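Local coordinates for protein LIN-41 (Caenorhabditis elegans, PDB 4UMG) that controls the onset of developmental plasticity as a TRIM-NHL protein, here represented by its filamin-type immunoglobulin-like domain, at residues 110-115 / 121-126. Numbering follows the deposited sequence.
Sequences TLNILV and SGCPTT
The C-terminal beta hairpin of the filamin-type domain pairs strand 107-115 with strand 118-130, the second of which is broken by a short loop: at Ser121 and Gly122 the chain stands off from the first strand, and it comes back through Cys123 and the cis peptide bond before Pro124. Beyond the break, Leu111 and Thr125 form an antiparallel hydrogen-bonded pair: Leu111 N donates to Thr125 O at 2.8 Å, and Thr125 N returns a bond to Leu111 O at 2.9 Å with an N-H...O angle of 161°. Thr110 and Thr126 follow as a non-hydrogen-bonded pair. The side chains of Leu111 and Thr125 run side by side, CD2 of the leucine meeting CG2 of the threonine at 4.0 Å.

At the break, side chains take over from backbone bonding. With CG anti to the backbone N (chi1 -156°), the amide of Asn112 reaches the cis turn and lies alongside the proline ring, CG 3.7 Å from Pro124 CB. Its OD1 is turned to the preceding residue and approaches Cys123 CB at 3.3 Å. An alanine in place of Asn112 lacks the amide, and its loss is likely to open a gap beside the proline ring and the cis peptide. Cys123 points its side chain at the first strand, and SG, beside its own backbone N (chi1 -71°), packs 4.0 Å from Ile113 CD1. The same sulfur sits 3.8 Å from Ile113 N, a buried amide that has no hydrogen-bonding partner.

On its other edge strand 107-115 bonds to strand 73-78, Thr110 pairing with Ile78 and Asn112 with Phe76. Leu111, Ile113 and Cys123 all pack on Ile12 of strand 11-12, whereas Thr125 touches Phe17 and Lys18, next to strand 19-21.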
loop_
_atom_site.group_PDB
_atom_site.type_symbol
_atom_site.label_atom_id
_atom_site.label_comp_id
_atom_site.label_asym_id
_atom_site.label_seq_id
_atom_site.Cartn_x
_atom_site.Cartn_y
_atom_site.Cartn_z
ATOM N N THR A 110 -0.744 3.911 9.807
ATOM C CA THR A 110 0.490 3.218 9.489
ATOM C C THR A 110 0.214 2.321 8.317
ATOM O O THR A 110 -0.775 1.598 8.340
ATOM C CB THR A 110 0.970 2.376 10.654
ATOM O OG1 THR A 110 1.015 3.192 11.821
ATOM C CG2 THR A 110 2.357 1.800 10.401
ATOM N N LEU A 111 1.114 2.325 7.323
ATOM C CA LEU A 111 0.976 1.463 6.161
ATOM C C LEU A 111 2.208 0.615 6.047
ATOM O O LEU A 111 3.326 1.133 6.183
ATOM C CB LEU A 111 0.894 2.337 4.899
ATOM C CG LEU A 111 0.961 1.621 3.535
ATOM C CD1 LEU A 111 -0.255 0.704 3.299
ATOM C CD2 LEU A 111 1.109 2.620 2.406
ATOM N N ASN A 112 2.021 -0.667 5.787
ATOM C CA ASN A 112 3.165 -1.543 5.469
ATOM C C ASN A 112 2.768 -2.470 4.321
ATOM O O ASN A 112 1.656 -2.970 4.310
ATOM C CB ASN A 112 3.721 -2.310 6.700
ATOM C CG ASN A 112 5.186 -2.723 6.527
ATOM O OD1 ASN A 112 5.766 -2.517 5.470
ATOM N ND2 ASN A 112 5.837 -3.288 7.565
ATOM N N ILE A 113 3.658 -2.662 3.317
ATOM C CA ILE A 113 3.369 -3.559 2.204
ATOM C C ILE A 113 4.581 -4.474 2.104
ATOM O O ILE A 113 5.703 -3.982 2.042
ATOM C CB ILE A 113 3.136 -2.791 0.888
ATOM C CG1 ILE A 113 2.029 -1.713 1.051
ATOM C CG2 ILE A 113 2.803 -3.772 -0.267
ATOM C CD1 ILE A 113 2.234 -0.492 0.072
ATOM N N LEU A 114 4.341 -5.798 2.191
ATOM C CA LEU A 114 5.355 -6.834 2.206
ATOM C C LEU A 114 5.284 -7.680 0.965
ATOM O O LEU A 114 4.213 -8.161 0.603
ATOM C CB LEU A 114 5.181 -7.768 3.421
ATOM C CG LEU A 114 4.980 -7.192 4.827
ATOM C CD1 LEU A 114 4.956 -8.329 5.848
ATOM C CD2 LEU A 114 6.058 -6.228 5.223
ATOM N N VAL A 115 6.430 -7.862 0.309
ATOM C CA VAL A 115 6.518 -8.725 -0.860
ATOM C C VAL A 115 7.412 -9.875 -0.405
ATOM O O VAL A 115 8.543 -9.635 0.031
ATOM C CB VAL A 115 7.079 -7.987 -2.119
ATOM C CG1 VAL A 115 7.661 -8.972 -3.123
ATOM C CG2 VAL A 115 5.986 -7.150 -2.773
ATOM N N SER A 121 10.105 -0.988 -0.969
ATOM C CA SER A 121 10.833 0.273 -0.805
ATOM C C SER A 121 9.895 1.331 -0.234
ATOM O O SER A 121 8.757 1.472 -0.682
ATOM C CB SER A 121 11.415 0.738 -2.138
ATOM O OG SER A 121 10.370 1.075 -3.027
ATOM N N GLY A 122 10.351 2.013 0.791
ATOM C CA GLY A 122 9.570 3.075 1.399
ATOM C C GLY A 122 8.628 2.654 2.502
ATOM O O GLY A 122 7.967 3.523 3.064
ATOM N N CYS A 123 8.568 1.340 2.845
ATOM C CA CYS A 123 7.652 0.844 3.901
ATOM C C CYS A 123 8.388 0.309 5.142
ATOM O O CYS A 123 9.514 -0.181 5.000
ATOM C CB CYS A 123 6.684 -0.192 3.344
ATOM S SG CYS A 123 5.427 0.500 2.253
ATOM N N PRO A 124 7.806 0.408 6.361
ATOM C CA PRO A 124 6.479 0.988 6.681
ATOM C C PRO A 124 6.524 2.501 6.655
ATOM O O PRO A 124 7.611 3.102 6.776
ATOM C CB PRO A 124 6.211 0.507 8.103
ATOM C CG PRO A 124 7.613 0.347 8.714
ATOM C CD PRO A 124 8.480 -0.110 7.569
ATOM N N THR A 125 5.356 3.112 6.514
ATOM C CA THR A 125 5.285 4.549 6.418
ATOM C C THR A 125 3.983 5.102 7.056
ATOM O O THR A 125 3.089 4.336 7.412
ATOM C CB THR A 125 5.431 4.935 4.934
ATOM O OG1 THR A 125 5.476 6.353 4.844
ATOM C CG2 THR A 125 4.303 4.346 4.056
ATOM N N THR A 126 3.913 6.431 7.182
ATOM C CA THR A 126 2.804 7.158 7.773
ATOM C C THR A 126 1.920 7.705 6.685
ATOM O O THR A 126 2.416 8.068 5.615
ATOM C CB THR A 126 3.381 8.281 8.683
ATOM O OG1 THR A 126 4.002 7.680 9.838
ATOM C CG2 THR A 126 2.349 9.327 9.135
#